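Local coordinates for synaptic vesicle glycoprotein 2C (Homo sapiens, PDB 5JLV) that resides in the synaptic vesicle membrane and, through its luminal beta-helical domain, serves as a protein receptor for botulinum neurotoxin A, at residues T71-S77 with V91-F97; F35-I41 with V55-T61; E46-G50 with K68-F72; S77-F82 with F97-K101. All coordinates share one frame; numbering follows the deposited sequence.

How the interactions relate
The four contacts illustrate how one parallel beta-helix is glued together rung by rung, with chemistry that changes from its interior to its corners. Interactions 1, 2 and 3 are ladders between residues about twenty positions apart; interaction 4 ties strands to a loop instead. Interactions 1 and 3 share Thr71 and Phe72 on strand 71-73, while interactions 1 and 4 share Ser77 and Phe97. Interaction 4 is the most buried, built on aromatic edges and a lysine amine; interaction 1 joins an inner phenylalanine cluster to polar outer groups. Interaction 2 is more exposed, with a Met-aromatic contact inside and lysines outside. Interaction 3, largely backbone bonding, adds a salt bridge and a thiol.

Interaction 1 (T71-S77 with V91-F97); sequences TFEDVTS and VFDNTDF
Asp96 CG and Ser77 OG each sit between their own backbone N and carbonyl carbon (chi1 66° and 55°), which sets the carboxylate against the serine hydroxyl and N. Ser77 OG donates to Asp96 OD1 at 2.7 Å and Ser77 N to Asp96 OD2 at 2.8 Å, both on the syn side, so this two-oxygen grip fixes the carboxylate's rotation. On the inward side, the Phe72 and Phe92 rings point the same way, nearly parallel but slid apart, with CD1 of Phe72 3.5 Å from CE2 of Phe92. Phe97 instead turns an offset edge to the face of Phe72, the planes at 61°, and its CZ meets Val75 CG2 at 3.6 Å. Asn94 ND2 reaches Asp74 OD1 (2.8 Å) within its own amide plane. Glu73 OE2 and Asp93 OD2, 3.5 Å apart, are like charges. Strand 71-73 of the beta-helix pairs in parallel with both 46-53 and 91-93, Phe72 stacking also on Phe52 and Phe92 on Phe112.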
loop_
_atom_site.group_PDB
_atom_site.type_symbol
_atom_site.label_atom_id
_atom_site.label_comp_id
_atom_site.label_asym_id
_atom_site.label_seq_id
_atom_site.Cartn_x
_atom_site.Cartn_y
_atom_site.Cartn_z
ATOM N N THR C 71 16.220 -18.077 6.694
ATOM C CA THR C 71 17.000 -16.866 6.932
ATOM C C THR C 71 18.466 -17.187 6.678
ATOM O O THR C 71 19.016 -18.127 7.270
ATOM C CB THR C 71 16.841 -16.366 8.386
ATOM O OG1 THR C 71 15.466 -16.078 8.655
ATOM C CG2 THR C 71 17.675 -15.106 8.635
ATOM N N PHE C 72 19.080 -16.436 5.770
ATOM C CA PHE C 72 20.529 -16.449 5.589
ATOM C C PHE C 72 21.057 -15.144 6.158
ATOM O O PHE C 72 20.676 -14.061 5.696
ATOM C CB PHE C 72 20.896 -16.565 4.107
ATOM C CG PHE C 72 20.569 -17.910 3.489
ATOM C CD1 PHE C 72 19.273 -18.195 3.028
ATOM C CD2 PHE C 72 21.554 -18.882 3.343
ATOM C CE1 PHE C 72 18.980 -19.428 2.445
ATOM C CE2 PHE C 72 21.260 -20.117 2.759
ATOM C CZ PHE C 72 19.977 -20.389 2.313
ATOM N N GLU C 73 21.904 -15.238 7.184
ATOM C CA GLU C 73 22.337 -14.052 7.915
ATOM C C GLU C 73 23.830 -14.068 8.213
ATOM O O GLU C 73 24.342 -15.024 8.807
ATOM C CB GLU C 73 21.546 -13.920 9.212
ATOM C CG GLU C 73 21.859 -12.681 10.010
ATOM C CD GLU C 73 20.913 -12.513 11.174
ATOM O OE1 GLU C 73 21.293 -12.884 12.302
ATOM O OE2 GLU C 73 19.782 -12.033 10.956
ATOM N N ASP C 74 24.517 -12.999 7.799
ATOM C CA ASP C 74 25.973 -12.867 7.969
ATOM C C ASP C 74 26.722 -14.071 7.403
ATOM O O ASP C 74 27.583 -14.647 8.071
ATOM C CB ASP C 74 26.352 -12.640 9.446
ATOM C CG ASP C 74 25.961 -11.256 9.948
ATOM O OD1 ASP C 74 26.035 -10.289 9.159
ATOM O OD2 ASP C 74 25.593 -11.131 11.139
ATOM N N VAL C 75 26.382 -14.452 6.174
ATOM C CA VAL C 75 27.036 -15.580 5.527
ATOM C C VAL C 75 27.992 -15.122 4.425
ATOM O O VAL C 75 27.751 -14.102 3.749
ATOM C CB VAL C 75 26.037 -16.658 5.012
ATOM C CG1 VAL C 75 24.888 -16.865 5.996
ATOM C CG2 VAL C 75 25.506 -16.322 3.639
ATOM N N THR C 76 29.105 -15.842 4.294
ATOM C CA THR C 76 29.995 -15.685 3.151
ATOM C C THR C 76 30.051 -17.002 2.390
ATOM O O THR C 76 29.719 -18.055 2.944
ATOM C CB THR C 76 31.414 -15.264 3.564
ATOM O OG1 THR C 76 31.950 -16.229 4.472
ATOM C CG2 THR C 76 31.397 -13.889 4.220
ATOM N N SER C 77 30.462 -16.942 1.125
ATOM C CA SER C 77 30.446 -18.120 0.253
ATOM C C SER C 77 31.499 -18.065 -0.857
ATOM O O SER C 77 31.673 -17.043 -1.523
ATOM C CB SER C 77 29.052 -18.334 -0.341
ATOM O OG SER C 77 28.592 -17.179 -1.026
ATOM N N VAL C 91 14.694 -14.646 3.712
ATOM C CA VAL C 91 15.398 -13.395 3.978
ATOM C C VAL C 91 16.897 -13.610 3.819
ATOM O O VAL C 91 17.464 -14.574 4.358
ATOM C CB VAL C 91 15.084 -12.875 5.388
ATOM C CG1 VAL C 91 15.915 -11.634 5.716
ATOM C CG2 VAL C 91 13.589 -12.595 5.517
ATOM N N PHE C 92 17.524 -12.727 3.049
ATOM C CA PHE C 92 18.962 -12.719 2.885
ATOM C C PHE C 92 19.505 -11.433 3.509
ATOM O O PHE C 92 19.418 -10.343 2.920
ATOM C CB PHE C 92 19.329 -12.813 1.404
ATOM C CG PHE C 92 18.752 -14.029 0.709
ATOM C CD1 PHE C 92 17.521 -13.959 0.054
ATOM C CD2 PHE C 92 19.437 -15.237 0.711
ATOM C CE1 PHE C 92 16.992 -15.081 -0.588
ATOM C CE2 PHE C 92 18.911 -16.362 0.066
ATOM C CZ PHE C 92 17.687 -16.280 -0.573
ATOM N N ASP C 93 20.040 -11.574 4.721
ATOM C CA ASP C 93 20.441 -10.444 5.555
ATOM C C ASP C 93 21.959 -10.399 5.705
ATOM O O ASP C 93 22.562 -11.241 6.384
ATOM C CB ASP C 93 19.763 -10.540 6.930
ATOM C CG ASP C 93 19.987 -9.304 7.791
ATOM O OD1 ASP C 93 20.739 -8.398 7.379
ATOM O OD2 ASP C 93 19.418 -9.245 8.903
ATOM N N ASN C 94 22.578 -9.416 5.058
ATOM C CA ASN C 94 24.029 -9.284 5.074
ATOM C C ASN C 94 24.763 -10.569 4.624
ATOM O O ASN C 94 25.690 -11.052 5.298
ATOM C CB ASN C 94 24.517 -8.814 6.453
ATOM C CG ASN C 94 25.822 -8.061 6.373
ATOM O OD1 ASN C 94 26.076 -7.344 5.396
ATOM N ND2 ASN C 94 26.664 -8.208 7.398
ATOM N N THR C 95 24.329 -11.114 3.486
ATOM C CA THR C 95 25.049 -12.190 2.816
ATOM C C THR C 95 25.945 -11.614 1.720
ATOM O O THR C 95 25.849 -10.423 1.385
ATOM C CB THR C 95 24.095 -13.225 2.188
ATOM O OG1 THR C 95 23.531 -12.699 0.974
ATOM C CG2 THR C 95 22.977 -13.602 3.161
ATOM N N ASP C 96 26.820 -12.447 1.164
ATOM C CA ASP C 96 27.559 -12.051 -0.022
ATOM C C ASP C 96 26.908 -12.655 -1.281
ATOM O O ASP C 96 27.566 -12.826 -2.311
ATOM C CB ASP C 96 29.046 -12.427 0.100
ATOM C CG ASP C 96 29.286 -13.943 0.123
ATOM O OD1 ASP C 96 28.315 -14.728 0.024
ATOM O OD2 ASP C 96 30.463 -14.341 0.232
ATOM N N PHE C 97 25.610 -12.959 -1.196
ATOM C CA PHE C 97 24.907 -13.639 -2.307
ATOM C C PHE C 97 24.595 -12.715 -3.487
ATOM O O PHE C 97 23.471 -12.242 -3.634
ATOM C CB PHE C 97 23.610 -14.327 -1.841
ATOM C CG PHE C 97 23.825 -15.533 -0.951
ATOM C CD1 PHE C 97 25.094 -16.054 -0.727
ATOM C CD2 PHE C 97 22.732 -16.173 -0.367
ATOM C CE1 PHE C 97 25.269 -17.174 0.079
ATOM C CE2 PHE C 97 22.907 -17.291 0.442
ATOM C CZ PHE C 97 24.170 -17.788 0.662
HETATM O O HOH W 1 28.430 -11.672 4.731
#

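Interaction 2 (F35-I41 with V55-T61)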
loop_
_atom_site.group_PDB
_atom_site.type_symbol
_atom_site.label_atom_id
_atom_site.label_comp_id
_atom_site.label_asym_id
_atom_site.label_seq_id
_atom_site.Cartn_x
_atom_site.Cartn_y
_atom_site.Cartn_z
ATOM N N PHE C 35 27.978 -23.017 11.431
ATOM C CA PHE C 35 29.334 -23.546 11.282
ATOM C C PHE C 35 29.678 -23.690 9.803
ATOM O O PHE C 35 28.779 -23.735 8.952
ATOM C CB PHE C 35 29.471 -24.908 11.989
ATOM C CG PHE C 35 28.280 -25.819 11.805
ATOM C CD1 PHE C 35 27.239 -25.835 12.747
ATOM C CD2 PHE C 35 28.195 -26.669 10.704
ATOM C CE1 PHE C 35 26.142 -26.671 12.585
ATOM C CE2 PHE C 35 27.095 -27.509 10.541
ATOM C CZ PHE C 35 26.071 -27.509 11.482
ATOM N N THR C 36 30.973 -23.764 9.502
ATOM C CA THR C 36 31.438 -23.919 8.122
ATOM C C THR C 36 30.742 -25.102 7.437
ATOM O O THR C 36 30.606 -26.173 8.022
ATOM C CB THR C 36 32.977 -24.088 8.057
ATOM O OG1 THR C 36 33.613 -22.923 8.605
ATOM C CG2 THR C 36 33.455 -24.293 6.613
ATOM N N MET C 37 30.265 -24.872 6.216
ATOM C CA MET C 37 29.775 -25.943 5.349
ATOM C C MET C 37 30.704 -26.029 4.131
ATOM O O MET C 37 30.930 -25.033 3.436
ATOM C CB MET C 37 28.327 -25.674 4.922
ATOM C CG MET C 37 27.553 -26.914 4.488
ATOM S SD MET C 37 25.814 -26.590 4.088
ATOM C CE MET C 37 25.236 -25.889 5.636
ATOM N N GLU C 38 31.246 -27.218 3.884
ATOM C CA GLU C 38 32.353 -27.367 2.956
ATOM C C GLU C 38 32.270 -28.660 2.142
ATOM O O GLU C 38 31.993 -29.731 2.686
ATOM C CB GLU C 38 33.670 -27.305 3.728
ATOM C CG GLU C 38 34.898 -27.009 2.883
ATOM C CD GLU C 38 36.130 -26.712 3.722
ATOM O OE1 GLU C 38 36.044 -26.775 4.970
ATOM O OE2 GLU C 38 37.186 -26.415 3.129
ATOM N N ASN C 39 32.507 -28.536 0.833
ATOM C CA ASN C 39 32.597 -29.678 -0.094
ATOM C C ASN C 39 31.408 -30.626 -0.017
ATOM O O ASN C 39 31.562 -31.799 0.316
ATOM C CB ASN C 39 33.914 -30.444 0.098
ATOM C CG ASN C 39 35.131 -29.587 -0.183
ATOM O OD1 ASN C 39 35.844 -29.189 0.738
ATOM N ND2 ASN C 39 35.369 -29.285 -1.459
ATOM N N GLN C 40 30.224 -30.098 -0.321
ATOM C CA GLN C 40 28.985 -30.862 -0.242
ATOM C C GLN C 40 28.083 -30.540 -1.413
ATOM O O GLN C 40 28.053 -29.401 -1.889
ATOM C CB GLN C 40 28.226 -30.545 1.053
ATOM C CG GLN C 40 28.918 -30.966 2.339
ATOM C CD GLN C 40 28.240 -30.386 3.566
ATOM O OE1 GLN C 40 27.071 -29.994 3.514
ATOM N NE2 GLN C 40 28.970 -30.314 4.671
ATOM N N ILE C 41 27.330 -31.541 -1.859
ATOM C CA ILE C 41 26.267 -31.336 -2.839
ATOM C C ILE C 41 24.940 -31.862 -2.286
ATOM O O ILE C 41 24.853 -33.008 -1.854
ATOM C CB ILE C 41 26.584 -32.020 -4.185
ATOM C CG1 ILE C 41 27.893 -31.464 -4.773
ATOM C CG2 ILE C 41 25.427 -31.828 -5.164
ATOM C CD1 ILE C 41 28.539 -32.356 -5.809
ATOM N N VAL C 55 27.395 -18.533 8.643
ATOM C CA VAL C 55 27.932 -19.695 7.967
ATOM C C VAL C 55 28.917 -19.281 6.876
ATOM O O VAL C 55 28.692 -18.298 6.161
ATOM C CB VAL C 55 26.792 -20.536 7.353
ATOM C CG1 VAL C 55 27.332 -21.695 6.525
ATOM C CG2 VAL C 55 25.863 -21.040 8.445
ATOM N N LYS C 56 30.015 -20.021 6.765
ATOM C CA LYS C 56 30.863 -19.949 5.581
ATOM C C LYS C 56 30.614 -21.165 4.685
ATOM O O LYS C 56 30.861 -22.305 5.088
ATOM C CB LYS C 56 32.344 -19.844 5.966
ATOM C CG LYS C 56 32.693 -18.575 6.733
ATOM C CD LYS C 56 34.195 -18.399 6.904
ATOM C CE LYS C 56 34.722 -19.231 8.056
ATOM N NZ LYS C 56 36.118 -18.851 8.404
ATOM N N PHE C 57 30.095 -20.910 3.484
ATOM C CA PHE C 57 29.937 -21.944 2.458
ATOM C C PHE C 57 31.187 -22.005 1.586
ATOM O O PHE C 57 31.663 -20.978 1.091
ATOM C CB PHE C 57 28.726 -21.654 1.577
ATOM C CG PHE C 57 27.419 -21.651 2.313
ATOM C CD1 PHE C 57 26.740 -22.839 2.560
ATOM C CD2 PHE C 57 26.846 -20.446 2.741
ATOM C CE1 PHE C 57 25.518 -22.834 3.232
ATOM C CE2 PHE C 57 25.633 -20.439 3.414
ATOM C CZ PHE C 57 24.968 -21.632 3.655
ATOM N N LYS C 58 31.724 -23.206 1.400
ATOM C CA LYS C 58 32.929 -23.377 0.591
ATOM C C LYS C 58 32.740 -24.583 -0.317
ATOM O O LYS C 58 32.665 -25.725 0.168
ATOM C CB LYS C 58 34.166 -23.571 1.484
ATOM C CG LYS C 58 34.417 -22.461 2.498
ATOM C CD LYS C 58 35.573 -22.810 3.437
ATOM C CE LYS C 58 35.712 -21.752 4.527
ATOM N NZ LYS C 58 36.989 -21.849 5.275
ATOM N N SER C 59 32.652 -24.331 -1.624
ATOM C CA SER C 59 32.403 -25.392 -2.611
ATOM C C SER C 59 31.175 -26.213 -2.207
ATOM O O SER C 59 31.248 -27.423 -2.008
ATOM C CB SER C 59 33.636 -26.298 -2.778
ATOM O OG SER C 59 34.822 -25.533 -2.877
ATOM N N VAL C 60 30.057 -25.520 -2.053
ATOM C CA VAL C 60 28.796 -26.146 -1.718
ATOM C C VAL C 60 27.849 -25.869 -2.865
ATOM O O VAL C 60 27.731 -24.725 -3.307
ATOM C CB VAL C 60 28.209 -25.576 -0.401
ATOM C CG1 VAL C 60 26.767 -26.046 -0.189
ATOM C CG2 VAL C 60 29.074 -25.971 0.791
ATOM N N THR C 61 27.206 -26.918 -3.371
ATOM C CA THR C 61 26.113 -26.746 -4.317
ATOM C C THR C 61 24.799 -27.297 -3.758
ATOM O O THR C 61 24.749 -28.425 -3.264
ATOM C CB THR C 61 26.423 -27.395 -5.678
ATOM O OG1 THR C 61 27.548 -26.732 -6.262
ATOM C CG2 THR C 61 25.234 -27.265 -6.622
HETATM O O HOH W 2 36.081 -22.018 9.378
#
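The ring of Phe57 has the sulfur of Met37 at its edge, a Met-aromatic contact in which SD lies 3.9 Å from CE1 of Phe57 and 76° off the ring normal. One face of the same ring is covered by Val55 CG1, over its centre and 3.6 Å above the plane. Met37 runs alongside Phe57 because its CG is anti to the backbone N (chi1 -158°), and the bend at chi3 keeps CE close to Phe57 CE1 as well. Val60 CG2 packs on Met37 CG at 4.1 Å, the two side chains crossing at about a right angle. On the other face, which carries Glu38, Lys58, Ile41 and Thr61, the aliphatic parts of Glu38 and Lys58 touch, CG to CB at 3.8 Å, while their charged ends stay too far apart for a salt bridge. A water bonded to Thr36 OG1 at 2.7 Å also takes a weak bond from Lys56 NZ. The backbones pair in parallel register, Lys58 N giving to Met37 O at 2.8 Å and Thr61 N to Gln40 O at 3.0 Å. Asn39 and Ser59 both adopt left-handed backbone conformations, and at these matched residues the chains turn a corner together. Strand 56-58 sits between 37-38 and 76-78 on one side of the beta-helix, and past the corner strand 60-63 lies between 40-43 and 81-83.

Interaction 3 (E46-G50 with K68-F72)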
loop_
_atom_site.group_PDB
_atom_site.type_symbol
_atom_site.label_atom_id
_atom_site.label_comp_id
_atom_site.label_asym_id
_atom_site.label_seq_id
_atom_site.Cartn_x
_atom_site.Cartn_y
_atom_site.Cartn_z
ATOM N N GLU C 46 13.782 -30.021 0.482
ATOM C CA GLU C 46 13.163 -28.804 0.979
ATOM C C GLU C 46 13.728 -28.430 2.355
ATOM O O GLU C 46 14.059 -29.306 3.164
ATOM C CB GLU C 46 11.633 -28.915 1.019
ATOM C CG GLU C 46 10.954 -27.608 1.425
ATOM C CD GLU C 46 9.449 -27.615 1.241
ATOM O OE1 GLU C 46 8.944 -28.405 0.413
ATOM O OE2 GLU C 46 8.767 -26.809 1.915
ATOM N N TYR C 47 13.856 -27.130 2.595
ATOM C CA TYR C 47 14.308 -26.606 3.870
ATOM C C TYR C 47 13.299 -25.553 4.352
ATOM O O TYR C 47 13.157 -24.495 3.728
ATOM C CB TYR C 47 15.723 -25.990 3.734
ATOM C CG TYR C 47 16.743 -26.933 3.096
ATOM C CD1 TYR C 47 17.449 -27.859 3.873
ATOM C CD2 TYR C 47 16.971 -26.922 1.718
ATOM C CE1 TYR C 47 18.373 -28.728 3.295
ATOM C CE2 TYR C 47 17.892 -27.787 1.134
ATOM C CZ TYR C 47 18.588 -28.686 1.931
ATOM O OH TYR C 47 19.486 -29.554 1.360
ATOM N N ASP C 48 12.578 -25.881 5.431
ATOM C CA ASP C 48 11.550 -25.008 6.022
ATOM C C ASP C 48 12.124 -24.391 7.279
ATOM O O ASP C 48 12.660 -25.111 8.135
ATOM C CB ASP C 48 10.301 -25.816 6.426
ATOM C CG ASP C 48 9.389 -26.133 5.254
ATOM O OD1 ASP C 48 9.758 -25.848 4.095
ATOM O OD2 ASP C 48 8.287 -26.684 5.500
ATOM N N ASN C 49 12.016 -23.068 7.396
ATOM C CA ASN C 49 12.455 -22.354 8.601
ATOM C C ASN C 49 13.900 -22.676 8.987
ATOM O O ASN C 49 14.224 -22.887 10.155
ATOM C CB ASN C 49 11.482 -22.624 9.758
ATOM C CG ASN C 49 10.052 -22.301 9.383
ATOM O OD1 ASN C 49 9.654 -21.139 9.378
ATOM N ND2 ASN C 49 9.281 -23.325 9.024
ATOM N N GLY C 50 14.760 -22.728 7.982
ATOM C CA GLY C 50 16.174 -22.946 8.199
ATOM C C GLY C 50 16.867 -21.632 8.469
ATOM O O GLY C 50 16.588 -20.621 7.813
ATOM N N LYS C 68 11.957 -22.581 2.079
ATOM C CA LYS C 68 10.759 -21.866 2.558
ATOM C C LYS C 68 10.974 -21.206 3.932
ATOM O O LYS C 68 11.327 -21.881 4.897
ATOM C CB LYS C 68 9.545 -22.807 2.619
ATOM C CG LYS C 68 8.211 -22.064 2.697
ATOM C CD LYS C 68 7.019 -22.999 2.910
ATOM C CE LYS C 68 6.408 -23.471 1.592
ATOM N NZ LYS C 68 7.325 -24.352 0.807
ATOM N N SER C 69 10.733 -19.889 4.005
ATOM C CA SER C 69 10.845 -19.124 5.262
ATOM C C SER C 69 12.197 -19.316 5.923
ATOM O O SER C 69 12.283 -19.432 7.142
ATOM C CB SER C 69 9.729 -19.499 6.249
ATOM O OG SER C 69 8.476 -19.336 5.643
ATOM N N CYS C 70 13.247 -19.378 5.109
ATOM C CA CYS C 70 14.586 -19.500 5.638
ATOM C C CYS C 70 15.169 -18.123 5.878
ATOM O O CYS C 70 14.630 -17.118 5.387
ATOM C CB CYS C 70 15.457 -20.332 4.710
ATOM S SG CYS C 70 14.970 -22.080 4.684
ATOM N N THR C 71 16.220 -18.077 6.694
ATOM C CA THR C 71 17.000 -16.866 6.932
ATOM C C THR C 71 18.466 -17.187 6.678
ATOM O O THR C 71 19.016 -18.127 7.270
ATOM C CB THR C 71 16.841 -16.366 8.386
ATOM O OG1 THR C 71 15.466 -16.078 8.655
ATOM C CG2 THR C 71 17.675 -15.106 8.635
ATOM N N PHE C 72 19.080 -16.436 5.770
ATOM C CA PHE C 72 20.529 -16.449 5.589
ATOM C C PHE C 72 21.057 -15.144 6.158
ATOM O O PHE C 72 20.676 -14.061 5.696
ATOM C CB PHE C 72 20.896 -16.565 4.107
ATOM C CG PHE C 72 20.569 -17.910 3.489
ATOM C CD1 PHE C 72 19.273 -18.195 3.028
ATOM C CD2 PHE C 72 21.554 -18.882 3.343
ATOM C CE1 PHE C 72 18.980 -19.428 2.445
ATOM C CE2 PHE C 72 21.260 -20.117 2.759
ATOM C CZ PHE C 72 19.977 -20.389 2.313
#
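Tyr47 O takes the backbone N of Lys68 at 2.8 Å, and Cys70 SG approaches the same oxygen to 3.2 Å. That sulfur also accepts a weak bond from Gly50 N at 3.4 Å, and Gly50 bears no side chain where the thiol packs so closely. On the facing strand, Lys68 O receives Asn49 N at 2.9 Å. Gly50 O then accepts Thr71 N at 2.8 Å, which carries the ladder past the turn. Outside, the Lys68 chain starts with CG anti to its own nitrogen (chi1 -163°) and folds twice near its end, placing NZ above the carboxylate plane of Glu46 in a salt bridge of 3.1 Å to OE2. Asp48 lies beside Lys68, its OD1 3.4 Å from CB. Asn49 and Ser69 both take left-handed backbone conformations, a matched pair that turns the corner between two faces of the parallel beta-helix, and Asn49 OD1 comes to rest against Ser69 CB. A basic side chain of another protein chain hydrogen-bonds to Cys70 O. Strand 46-53 pairs with 66-68 before the corner and with 71-73 after it, both in parallel.

Interaction 4 (S77-F82 with F97-K101); sequences SVNTYF and FEPYK
Phe82 and Phe97 approach in an offset edge-to-face pair: the rim of Phe82 points at a face of Phe97, the planes 66° apart, with CE1 of Phe82 3.9 Å from CZ of Phe97. The two side chains cross at about a right angle. Lys101 follows a different path, for its bend at chi2 (-81°) is succeeded by two extended bonds that carry the amine across to Ser77. There NZ donates to Ser77 OG at 2.8 Å, and the hydroxyl in turn donates a hydrogen bond to Asp96, so Ser77 OG is both acceptor and donor. The carbonyl of the same lysine faces the other strand and takes a bond from Phe82 N at 2.8 Å, while Tyr81 CA lies 3.3 Å from Lys101 O, a CA-H...O contact. Farther out, the Tyr81 ring meets Tyr100 O obliquely, CE1 at 3.4 Å. A water donates to Thr80 O (2.9 Å) and to Tyr100 O, sits over the rim of one Tyr81 face, and lies in the plane of the Tyr100 ring at its edge. The 3-10 turn at 99-101, which Lys101 N closes onto Glu98 O, shapes the loop so that it passes beside strand 76-78, the outermost of its three-stranded sheet. It leads into strand 102-103, which pairs with 81-83, and Phe82 meets Phe62 and Phe102 on its two neighbouring strands.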
loop_
_atom_site.group_PDB
_atom_site.type_symbol
_atom_site.label_atom_id
_atom_site.label_comp_id
_atom_site.label_asym_id
_atom_site.label_seq_id
_atom_site.Cartn_x
_atom_site.Cartn_y
_atom_site.Cartn_z
ATOM N N SER C 77 30.462 -16.942 1.125
ATOM C CA SER C 77 30.446 -18.120 0.253
ATOM C C SER C 77 31.499 -18.065 -0.857
ATOM O O SER C 77 31.673 -17.043 -1.523
ATOM C CB SER C 77 29.052 -18.334 -0.341
ATOM O OG SER C 77 28.592 -17.179 -1.026
ATOM N N VAL C 78 32.206 -19.175 -1.038
ATOM C CA VAL C 78 33.194 -19.312 -2.101
ATOM C C VAL C 78 32.853 -20.580 -2.913
ATOM O O VAL C 78 32.528 -21.645 -2.337
ATOM C CB VAL C 78 34.635 -19.365 -1.529
ATOM C CG1 VAL C 78 35.677 -19.366 -2.646
ATOM C CG2 VAL C 78 34.877 -18.185 -0.590
ATOM N N ASN C 79 32.873 -20.450 -4.237
ATOM C CA ASN C 79 32.575 -21.566 -5.130
ATOM C C ASN C 79 31.257 -22.236 -4.708
ATOM O O ASN C 79 31.139 -23.470 -4.654
ATOM C CB ASN C 79 33.753 -22.570 -5.169
ATOM C CG ASN C 79 33.592 -23.632 -6.251
ATOM O OD1 ASN C 79 33.085 -23.364 -7.343
ATOM N ND2 ASN C 79 34.018 -24.858 -5.939
ATOM N N THR C 80 30.276 -21.393 -4.399
ATOM C CA THR C 80 28.992 -21.849 -3.905
ATOM C C THR C 80 27.878 -21.482 -4.883
ATOM O O THR C 80 27.789 -20.342 -5.347
ATOM C CB THR C 80 28.716 -21.290 -2.499
ATOM O OG1 THR C 80 29.694 -21.819 -1.578
ATOM C CG2 THR C 80 27.330 -21.670 -2.032
ATOM N N TYR C 81 27.040 -22.460 -5.206
ATOM C CA TYR C 81 25.961 -22.249 -6.167
ATOM C C TYR C 81 24.642 -22.860 -5.716
ATOM O O TYR C 81 24.606 -23.958 -5.154
ATOM C CB TYR C 81 26.312 -22.872 -7.496
ATOM C CG TYR C 81 27.420 -22.208 -8.277
ATOM C CD1 TYR C 81 27.156 -21.108 -9.094
ATOM C CD2 TYR C 81 28.712 -22.730 -8.268
ATOM C CE1 TYR C 81 28.161 -20.522 -9.853
ATOM C CE2 TYR C 81 29.717 -22.153 -9.017
ATOM C CZ TYR C 81 29.437 -21.049 -9.810
ATOM O OH TYR C 81 30.430 -20.480 -10.579
ATOM N N PHE C 82 23.564 -22.145 -6.015
ATOM C CA PHE C 82 22.216 -22.661 -5.929
ATOM C C PHE C 82 21.701 -22.827 -7.350
ATOM O O PHE C 82 21.479 -21.837 -8.044
ATOM C CB PHE C 82 21.334 -21.671 -5.169
ATOM C CG PHE C 82 21.794 -21.402 -3.769
ATOM C CD1 PHE C 82 22.730 -20.399 -3.506
ATOM C CD2 PHE C 82 21.271 -22.124 -2.704
ATOM C CE1 PHE C 82 23.155 -20.150 -2.205
ATOM C CE2 PHE C 82 21.685 -21.871 -1.396
ATOM C CZ PHE C 82 22.631 -20.894 -1.151
ATOM N N PHE C 97 25.610 -12.959 -1.196
ATOM C CA PHE C 97 24.907 -13.639 -2.307
ATOM C C PHE C 97 24.595 -12.715 -3.487
ATOM O O PHE C 97 23.471 -12.242 -3.634
ATOM C CB PHE C 97 23.610 -14.327 -1.841
ATOM C CG PHE C 97 23.825 -15.533 -0.951
ATOM C CD1 PHE C 97 25.094 -16.054 -0.727
ATOM C CD2 PHE C 97 22.732 -16.173 -0.367
ATOM C CE1 PHE C 97 25.269 -17.174 0.079
ATOM C CE2 PHE C 97 22.907 -17.291 0.442
ATOM C CZ PHE C 97 24.170 -17.788 0.662
ATOM N N GLU C 98 25.586 -12.489 -4.333
ATOM C CA GLU C 98 25.392 -11.788 -5.599
ATOM C C GLU C 98 24.594 -12.649 -6.591
ATOM O O GLU C 98 24.450 -13.864 -6.376
ATOM C CB GLU C 98 26.752 -11.426 -6.194
ATOM C CG GLU C 98 27.630 -10.595 -5.287
ATOM C CD GLU C 98 27.079 -9.209 -5.046
ATOM O OE1 GLU C 98 26.234 -8.740 -5.846
ATOM O OE2 GLU C 98 27.497 -8.579 -4.049
ATOM N N PRO C 99 24.080 -12.030 -7.687
ATOM C CA PRO C 99 23.332 -12.780 -8.699
ATOM C C PRO C 99 24.035 -14.061 -9.203
ATOM O O PRO C 99 23.360 -15.043 -9.478
ATOM C CB PRO C 99 23.167 -11.764 -9.840
ATOM C CG PRO C 99 23.103 -10.457 -9.139
ATOM C CD PRO C 99 24.056 -10.577 -7.968
ATOM N N TYR C 100 25.367 -14.043 -9.323
ATOM C CA TYR C 100 26.106 -15.205 -9.859
ATOM C C TYR C 100 26.141 -16.451 -8.935
ATOM O O TYR C 100 26.588 -17.507 -9.348
ATOM C CB TYR C 100 27.534 -14.821 -10.309
ATOM C CG TYR C 100 28.395 -14.183 -9.229
ATOM C CD1 TYR C 100 28.594 -12.806 -9.205
ATOM C CD2 TYR C 100 29.020 -14.963 -8.229
ATOM C CE1 TYR C 100 29.372 -12.211 -8.222
ATOM C CE2 TYR C 100 29.802 -14.372 -7.238
ATOM C CZ TYR C 100 29.966 -12.997 -7.240
ATOM O OH TYR C 100 30.733 -12.383 -6.282
ATOM N N LYS C 101 25.671 -16.316 -7.695
ATOM C CA LYS C 101 25.501 -17.477 -6.797
ATOM C C LYS C 101 24.338 -18.380 -7.212
ATOM O O LYS C 101 24.210 -19.513 -6.744
ATOM C CB LYS C 101 25.269 -17.010 -5.365
ATOM C CG LYS C 101 26.328 -16.053 -4.840
ATOM C CD LYS C 101 27.559 -16.787 -4.366
ATOM C CE LYS C 101 28.654 -15.790 -4.060
ATOM N NZ LYS C 101 29.828 -16.429 -3.426
HETATM O O HOH W 3 28.935 -18.701 -7.422
#